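Activator of 2-hydroxyisocaproyl-CoA dehydratase (Clostridium difficile, PDB 4EHU) activates (R)-2-hydroxyisocaproyl-CoA dehydratase in leucine fermentation by passing it one electron from the [4Fe-4S] cluster of its homodimer as ATP is hydrolysed. Local coordinates at residues F89-T94 against I235-P240; R208-V213 against I230-I235. One frame throughout, in Å; residues are numbered along the deposited sequence.

Contact 1: F89-T94 against I235-P240; sequences FIIPET and IVPDIP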
ATOM      1  N   PHE A  89      19.168  26.027  -9.028  1.00 19.95           N
ATOM      2  CA  PHE A  89      20.488  26.555  -8.667  1.00 22.74           C
ATOM      3  C   PHE A  89      21.625  25.687  -9.249  1.00 21.36           C
ATOM      4  O   PHE A  89      22.714  26.214  -9.585  1.00 25.68           O
ATOM      5  CB  PHE A  89      20.569  26.646  -7.139  1.00 22.45           C
ATOM      6  CG  PHE A  89      21.887  27.156  -6.607  1.00 25.11           C
ATOM      7  CD1 PHE A  89      22.149  28.513  -6.532  1.00 37.27           C
ATOM      8  CD2 PHE A  89      22.835  26.264  -6.145  1.00 30.22           C
ATOM      9  CE1 PHE A  89      23.366  28.980  -6.020  1.00 31.17           C
ATOM     10  CE2 PHE A  89      24.040  26.718  -5.635  1.00 45.29           C
ATOM     11  CZ  PHE A  89      24.299  28.077  -5.569  1.00 31.60           C
ATOM     12  N   ILE A  90      21.375  24.381  -9.380  1.00 22.94           N
ATOM     13  CA  ILE A  90      22.394  23.414  -9.802  1.00 21.07           C
ATOM     14  C   ILE A  90      22.334  23.037 -11.274  1.00 21.82           C
ATOM     15  O   ILE A  90      23.371  22.820 -11.894  1.00 23.51           O
ATOM     16  CB  ILE A  90      22.238  22.058  -9.083  1.00 34.10           C
ATOM     17  CG1 ILE A  90      22.379  22.197  -7.577  1.00 41.31           C
ATOM     18  CG2 ILE A  90      23.290  21.051  -9.611  1.00 31.50           C
ATOM     19  CD1 ILE A  90      22.010  20.921  -6.860  1.00 33.79           C
ATOM     20  N   ILE A  91      21.121  22.905 -11.809  1.00 21.58           N
ATOM     21  CA  ILE A  91      20.916  22.348 -13.146  1.00 20.49           C
ATOM     22  C   ILE A  91      20.077  23.313 -13.965  1.00 21.80           C
ATOM     23  O   ILE A  91      18.887  23.487 -13.691  1.00 23.05           O
ATOM     24  CB  ILE A  91      20.173  20.989 -13.067  1.00 22.16           C
ATOM     25  CG1 ILE A  91      21.037  19.973 -12.316  1.00 30.31           C
ATOM     26  CG2 ILE A  91      19.834  20.476 -14.471  1.00 21.72           C
ATOM     27  CD1 ILE A  91      20.275  18.821 -11.760  1.00 34.34           C
ATOM     28  N   PRO A  92      20.696  23.959 -14.972  1.00 25.81           N
ATOM     29  CA  PRO A  92      19.993  24.906 -15.840  1.00 23.74           C
ATOM     30  C   PRO A  92      18.943  24.247 -16.733  1.00 24.22           C
ATOM     31  O   PRO A  92      19.056  23.065 -17.059  1.00 25.99           O
ATOM     32  CB  PRO A  92      21.120  25.496 -16.708  1.00 33.15           C
ATOM     33  CG  PRO A  92      22.360  25.294 -15.903  1.00 36.38           C
ATOM     34  CD  PRO A  92      22.146  23.960 -15.224  1.00 28.92           C
ATOM     35  N   GLU A  93      17.928  25.026 -17.098  1.00 28.42           N
ATOM     36  CA  GLU A  93      16.958  24.607 -18.098  1.00 25.45           C
ATOM     37  C   GLU A  93      16.114  23.439 -17.585  1.00 21.57           C
ATOM     38  O   GLU A  93      15.675  22.614 -18.371  1.00 25.31           O
ATOM     39  CB  GLU A  93      17.673  24.176 -19.376  1.00 34.72           C
ATOM     40  CG  GLU A  93      18.692  25.193 -19.868  1.00 50.85           C
ATOM     41  CD  GLU A  93      18.087  26.563 -20.051  1.00 68.93           C
ATOM     42  OE1 GLU A  93      16.900  26.643 -20.432  1.00 76.64           O
ATOM     43  OE2 GLU A  93      18.791  27.561 -19.800  1.00 75.24           O
ATOM     44  N   THR A  94      15.894  23.377 -16.273  1.00 24.75           N
ATOM     45  CA  THR A  94      15.056  22.302 -15.721  1.00 22.41           C
ATOM     46  C   THR A  94      13.559  22.599 -15.891  1.00 20.67           C
ATOM     47  O   THR A  94      13.090  23.688 -15.543  1.00 25.01           O
ATOM     48  CB  THR A  94      15.336  22.070 -14.226  1.00 20.71           C
ATOM     49  OG1 THR A  94      16.669  21.596 -14.044  1.00 23.24           O
ATOM     50  CG2 THR A  94      14.374  21.008 -13.674  1.00 24.61           C
ATOM     51  N   ILE A 235      18.646  13.778 -15.490  1.00 16.54           N
ATOM     52  CA  ILE A 235      19.814  14.336 -14.844  1.00 18.08           C
ATOM     53  C   ILE A 235      19.632  14.171 -13.349  1.00 19.08           C
ATOM     54  O   ILE A 235      18.540  14.400 -12.826  1.00 18.30           O
ATOM     55  CB  ILE A 235      19.977  15.828 -15.179  1.00 20.53           C
ATOM     56  CG1 ILE A 235      20.181  16.006 -16.686  1.00 23.21           C
ATOM     57  CG2 ILE A 235      21.147  16.431 -14.394  1.00 24.19           C
ATOM     58  CD1 ILE A 235      20.104  17.465 -17.143  1.00 26.69           C
ATOM     59  N   VAL A 236      20.681  13.746 -12.662  1.00 18.78           N
ATOM     60  CA  VAL A 236      20.655  13.636 -11.218  1.00 19.99           C
ATOM     61  C   VAL A 236      21.777  14.532 -10.659  1.00 19.29           C
ATOM     62  O   VAL A 236      22.931  14.413 -11.064  1.00 21.12           O
ATOM     63  CB  VAL A 236      20.864  12.179 -10.742  1.00 24.73           C
ATOM     64  CG1 VAL A 236      20.753  12.088  -9.218  1.00 22.89           C
ATOM     65  CG2 VAL A 236      19.835  11.237 -11.383  1.00 21.73           C
ATOM     66  N   PRO A 237      21.447  15.441  -9.738  1.00 18.53           N
ATOM     67  CA  PRO A 237      22.492  16.272  -9.119  1.00 21.42           C
ATOM     68  C   PRO A 237      23.476  15.410  -8.356  1.00 21.02           C
ATOM     69  O   PRO A 237      23.190  14.241  -8.111  1.00 22.39           O
ATOM     70  CB  PRO A 237      21.716  17.150  -8.125  1.00 22.53           C
ATOM     71  CG  PRO A 237      20.266  17.010  -8.503  1.00 22.53           C
ATOM     72  CD  PRO A 237      20.113  15.678  -9.159  1.00 19.73           C
ATOM     73  N   ASP A 238      24.641  15.967  -8.004  1.00 21.40           N
ATOM     74  CA  ASP A 238      25.580  15.232  -7.190  1.00 26.79           C
ATOM     75  C   ASP A 238      24.984  14.936  -5.820  1.00 27.18           C
ATOM     76  O   ASP A 238      25.360  13.960  -5.177  1.00 26.67           O
ATOM     77  CB  ASP A 238      26.890  16.024  -7.037  1.00 27.15           C
ATOM     78  CG  ASP A 238      27.643  16.157  -8.357  1.00 42.50           C
ATOM     79  OD1 ASP A 238      27.525  15.244  -9.206  1.00 49.79           O
ATOM     80  OD2 ASP A 238      28.349  17.169  -8.547  1.00 48.84           O
ATOM     81  N   ILE A 239      24.054  15.784  -5.385  1.00 24.98           N
ATOM     82  CA  ILE A 239      23.485  15.703  -4.030  1.00 24.61           C
ATOM     83  C   ILE A 239      21.953  15.637  -4.050  1.00 21.09           C
ATOM     84  O   ILE A 239      21.276  16.484  -3.480  1.00 22.95           O
ATOM     85  CB  ILE A 239      23.901  16.930  -3.181  1.00 28.65           C
ATOM     86  CG1 ILE A 239      23.648  18.232  -3.956  1.00 27.13           C
ATOM     87  CG2 ILE A 239      25.382  16.841  -2.814  1.00 31.62           C
ATOM     88  CD1 ILE A 239      23.709  19.517  -3.077  1.00 28.85           C
ATOM     89  N   PRO A 240      21.392  14.614  -4.705  1.00 19.88           N
ATOM     90  CA  PRO A 240      19.941  14.618  -4.959  1.00 17.79           C
ATOM     91  C   PRO A 240      19.070  14.653  -3.712  1.00 18.30           C
ATOM     92  O   PRO A 240      17.994  15.234  -3.741  1.00 19.36           O
ATOM     93  CB  PRO A 240      19.706  13.285  -5.694  1.00 18.08           C
ATOM     94  CG  PRO A 240      20.878  12.427  -5.259  1.00 18.65           C
ATOM     95  CD  PRO A 240      22.039  13.367  -5.163  1.00 22.08           C
TER
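I91 pushes its CD1 methyl into the notch between I235 and P237, and this is the bump that fills the chief hollow of the contact. The methyl lies 3.7 Å from I235 CG2 and equally 3.7 Å from P237 CG, so one terminal carbon touches both walls. The I91 and I235 side chains lie antiparallel, each tip beside the other's shorter branch: while CD1 of I91 meets the CG2 branch of I235, CD1 of I235 comes back to 4.0 Å from the CG2 branch of I91. Two beta-branched chains, each with a long arm and a short one, fit this double overlap well. In I91, CG1 stands anti to the carbonyl carbon (chi1 -63°), and the nearly extended arm beyond it (chi2 159°) carries the methyl across to the proline.

P237 offers a compact ring whose carbons receive two isoleucines, both lying crosswise to it. I90 brings its CD1 to 4.0 Å from P237 CB, one carbon along the ring from the I91 contact, and the same methyl lies 4.3 Å from I239 CG1, the looser of its two contacts. No hydrogen bond crosses between the segments; the fit is wholly apolar. Within 89-94, the T94 hydroxyl donates to I91 O over 2.9 Å from above the carbonyl plane, bracing the turn that follows the helix.

V211 of strand 210-213 also touches I91 and P237, and L246 of helix 243-261 touches I90. The contact thus packs the end of helix 79-90 against the loop that leaves strand 234-235, the last in the sheet order 116-122, 105-110, 96-100, 210-213, 234-235 of this actin-like (ASKHA) fold, and leads on to Q241 of the ATP site.

Contact 2: R208-V213 against I230-I235; sequences RNVVMV and INTEII
R208 lays its aliphatic stem beside T232 before turning its charged end to E233. From CB the chain passes to CG, which rests 3.9 Å from T232 CG2, the two side chains running alongside in opposing senses. It continues through CD and bends at chi3 (75°), which places NE, where a water forms a weak bond. NH2 ends 3.7 Å from E233 OE1. That salt bridge is long, with guanidinium and carboxylate planes 57° apart, so it is an electrostatic attraction more than a fitted two-pronged pair. The same water accepts from V210 N and donates to E233 O, filling in where the two backbones have not yet come together.

Farther along, the strands join directly. I235 N donates to V210 O at 2.8 Å and almost straight (176°), and M212 N returns a bond to I235 O at 3.0 Å, so I235 is held through both its backbone polar groups in parallel pairing. V210 and I230 meet by their ends, CG1 against CD1, while I234 sets CG2 against M212 CB at 3.9 Å. Branching at CB suits V210 and I234 to extended strand. I235 turns to the other face, its CD1 lying over N209 CG, whose amide has P92 as its partner.

With helix 220-230 between them, the strands form a beta-alpha-beta unit. Its chemistry implies shared work: apolar packing runs the length of the contact, the two backbone bonds fix the pairing of 210-212 with I235, and the water and the long salt bridge add polar links at R208 and E233.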
ATOM      1  N   ARG A 208      12.054  18.268 -20.980  1.00 25.37           N
ATOM      2  CA  ARG A 208      13.460  18.393 -20.595  1.00 24.39           C
ATOM      3  C   ARG A 208      13.781  19.821 -20.134  1.00 24.83           C
ATOM      4  O   ARG A 208      13.174  20.775 -20.607  1.00 27.56           O
ATOM      5  CB  ARG A 208      14.359  18.017 -21.769  1.00 26.89           C
ATOM      6  CG  ARG A 208      14.075  16.643 -22.312  1.00 39.50           C
ATOM      7  CD  ARG A 208      15.034  16.282 -23.434  1.00 51.36           C
ATOM      8  NE  ARG A 208      16.361  15.955 -22.922  1.00 68.56           N
ATOM      9  CZ  ARG A 208      17.388  15.599 -23.686  1.00 76.45           C
ATOM     10  NH1 ARG A 208      17.243  15.532 -25.001  1.00 79.19           N
ATOM     11  NH2 ARG A 208      18.563  15.314 -23.138  1.00 75.32           N
ATOM     12  N   ASN A 209      14.742  19.974 -19.226  1.00 23.01           N
ATOM     13  CA  ASN A 209      15.495  18.864 -18.665  1.00 23.77           C
ATOM     14  C   ASN A 209      14.702  18.217 -17.548  1.00 21.29           C
ATOM     15  O   ASN A 209      13.997  18.906 -16.804  1.00 20.67           O
ATOM     16  CB  ASN A 209      16.816  19.352 -18.082  1.00 21.12           C
ATOM     17  CG  ASN A 209      17.830  19.721 -19.155  1.00 24.05           C
ATOM     18  OD1 ASN A 209      17.931  19.047 -20.176  1.00 28.46           O
ATOM     19  ND2 ASN A 209      18.586  20.784 -18.919  1.00 26.53           N
ATOM     20  N   VAL A 210      14.824  16.895 -17.442  1.00 19.87           N
ATOM     21  CA  VAL A 210      14.157  16.125 -16.401  1.00 17.97           C
ATOM     22  C   VAL A 210      15.188  15.838 -15.336  1.00 20.02           C
ATOM     23  O   VAL A 210      16.264  15.300 -15.633  1.00 20.89           O
ATOM     24  CB  VAL A 210      13.603  14.798 -16.953  1.00 18.92           C
ATOM     25  CG1 VAL A 210      12.921  13.999 -15.857  1.00 17.31           C
ATOM     26  CG2 VAL A 210      12.657  15.072 -18.112  1.00 19.02           C
ATOM     27  N   VAL A 211      14.879  16.207 -14.101  1.00 16.24           N
ATOM     28  CA  VAL A 211      15.808  16.022 -13.008  1.00 17.40           C
ATOM     29  C   VAL A 211      15.171  15.181 -11.924  1.00 16.74           C
ATOM     30  O   VAL A 211      14.034  15.427 -11.541  1.00 17.90           O
ATOM     31  CB  VAL A 211      16.215  17.380 -12.397  1.00 17.28           C
ATOM     32  CG1 VAL A 211      17.091  17.172 -11.147  1.00 20.54           C
ATOM     33  CG2 VAL A 211      16.937  18.246 -13.468  1.00 17.81           C
ATOM     34  N   MET A 212      15.893  14.182 -11.429  0.51 16.01           N
ATOM     35  CA  MET A 212      15.412  13.420 -10.278  0.51 13.44           C
ATOM     36  C   MET A 212      16.153  13.824  -9.003  0.51 19.25           C
ATOM     37  O   MET A 212      17.373  13.983  -8.990  0.51 17.28           O
ATOM     38  CB  MET A 212      15.539  11.908 -10.478  0.51 17.82           C
ATOM     39  CG  MET A 212      14.827  11.118  -9.371  0.51 15.26           C
ATOM     40  SD  MET A 212      14.920   9.328  -9.533  0.51 20.08           S
ATOM     41  CE  MET A 212      14.301   9.218 -11.211  0.51  7.91           C
ATOM     42  N   VAL A 213      15.380  13.982  -7.935  1.00 16.57           N
ATOM     43  CA  VAL A 213      15.897  14.320  -6.623  1.00 17.65           C
ATOM     44  C   VAL A 213      15.213  13.442  -5.565  1.00 16.18           C
ATOM     45  O   VAL A 213      14.364  12.591  -5.892  1.00 16.90           O
ATOM     46  CB  VAL A 213      15.617  15.809  -6.298  1.00 15.39           C
ATOM     47  CG1 VAL A 213      16.249  16.671  -7.378  1.00 16.90           C
ATOM     48  CG2 VAL A 213      14.104  16.070  -6.193  1.00 17.99           C
ATOM     49  N   ILE A 230      10.288   6.511 -19.007  1.00 18.45           N
ATOM     50  CA  ILE A 230       9.826   7.766 -19.606  1.00 19.56           C
ATOM     51  C   ILE A 230      10.488   8.060 -20.929  1.00 21.42           C
ATOM     52  O   ILE A 230      10.182   9.070 -21.571  1.00 23.63           O
ATOM     53  CB  ILE A 230       9.971   8.977 -18.645  1.00 19.89           C
ATOM     54  CG1 ILE A 230      11.445   9.358 -18.471  1.00 17.90           C
ATOM     55  CG2 ILE A 230       9.296   8.654 -17.323  1.00 19.52           C
ATOM     56  CD1 ILE A 230      11.625  10.662 -17.595  1.00 20.94           C
ATOM     57  N   ASN A 231      11.387   7.176 -21.357  1.00 21.32           N
ATOM     58  CA  ASN A 231      12.047   7.318 -22.656  1.00 22.82           C
ATOM     59  C   ASN A 231      12.714   8.690 -22.806  1.00 22.90           C
ATOM     60  O   ASN A 231      12.672   9.302 -23.871  1.00 26.93           O
ATOM     61  CB  ASN A 231      11.027   7.112 -23.788  1.00 24.22           C
ATOM     62  CG  ASN A 231      11.688   6.925 -25.155  1.00 40.54           C
ATOM     63  OD1 ASN A 231      12.810   6.420 -25.259  1.00 38.03           O
ATOM     64  ND2 ASN A 231      10.989   7.333 -26.210  1.00 40.53           N
ATOM     65  N   THR A 232      13.327   9.169 -21.728  1.00 20.68           N
ATOM     66  CA  THR A 232      13.969  10.486 -21.704  1.00 22.22           C
ATOM     67  C   THR A 232      15.192  10.402 -20.807  1.00 20.95           C
ATOM     68  O   THR A 232      15.159   9.678 -19.800  1.00 21.22           O
ATOM     69  CB  THR A 232      12.996  11.542 -21.124  1.00 26.39           C
ATOM     70  OG1 THR A 232      11.756  11.486 -21.841  1.00 30.22           O
ATOM     71  CG2 THR A 232      13.570  12.928 -21.210  1.00 26.77           C
ATOM     72  N   GLU A 233      16.254  11.125 -21.161  1.00 23.72           N
ATOM     73  CA  GLU A 233      17.421  11.247 -20.283  1.00 22.81           C
ATOM     74  C   GLU A 233      17.005  11.930 -18.989  1.00 20.91           C
ATOM     75  O   GLU A 233      16.182  12.843 -19.003  1.00 23.97           O
ATOM     76  CB  GLU A 233      18.535  12.070 -20.934  1.00 27.33           C
ATOM     77  CG  GLU A 233      19.162  11.401 -22.146  1.00 63.63           C
ATOM     78  CD  GLU A 233      20.588  11.855 -22.388  1.00 76.94           C
ATOM     79  OE1 GLU A 233      21.012  12.851 -21.766  1.00 80.49           O
ATOM     80  OE2 GLU A 233      21.290  11.211 -23.194  1.00 82.33           O
ATOM     81  N   ILE A 234      17.566  11.467 -17.879  1.00 19.07           N
ATOM     82  CA  ILE A 234      17.327  12.085 -16.582  1.00 19.65           C
ATOM     83  C   ILE A 234      18.633  12.545 -15.979  1.00 18.03           C
ATOM     84  O   ILE A 234      19.630  11.802 -15.967  1.00 22.64           O
ATOM     85  CB  ILE A 234      16.656  11.090 -15.624  1.00 18.10           C
ATOM     86  CG1 ILE A 234      15.291  10.716 -16.171  1.00 17.19           C
ATOM     87  CG2 ILE A 234      16.515  11.716 -14.218  1.00 19.74           C
ATOM     88  CD1 ILE A 234      14.526   9.730 -15.283  1.00 18.74           C
ATOM     89  N   ILE A 235      18.646  13.778 -15.490  1.00 16.54           N
ATOM     90  CA  ILE A 235      19.814  14.336 -14.844  1.00 18.08           C
ATOM     91  C   ILE A 235      19.632  14.171 -13.349  1.00 19.08           C
ATOM     92  O   ILE A 235      18.540  14.400 -12.826  1.00 18.30           O
ATOM     93  CB  ILE A 235      19.977  15.828 -15.179  1.00 20.53           C
ATOM     94  CG1 ILE A 235      20.181  16.006 -16.686  1.00 23.21           C
ATOM     95  CG2 ILE A 235      21.147  16.431 -14.394  1.00 24.19           C
ATOM     96  CD1 ILE A 235      20.104  17.465 -17.143  1.00 26.69           C
TER
HETATM   97  O   HOH W   1      16.265  15.536 -19.474  1.00 23.24           O

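Both contacts are partly buried, and both use I235: its backbone serves contact 2, while its side chain serves both. Contact 2 builds the edge of the five-stranded sheet, so two backbone hydrogen bonds are added to apolar packing, with water and charge toward its exposed start. Contact 1 lies where chain leaving that edge strand meets the turn after helix 79-90, and has only apolar side-chain packing between its segments. The two are also stitched together, for E93 O probably accepts a bond from N209 N, and P237 CD packs on M212 O.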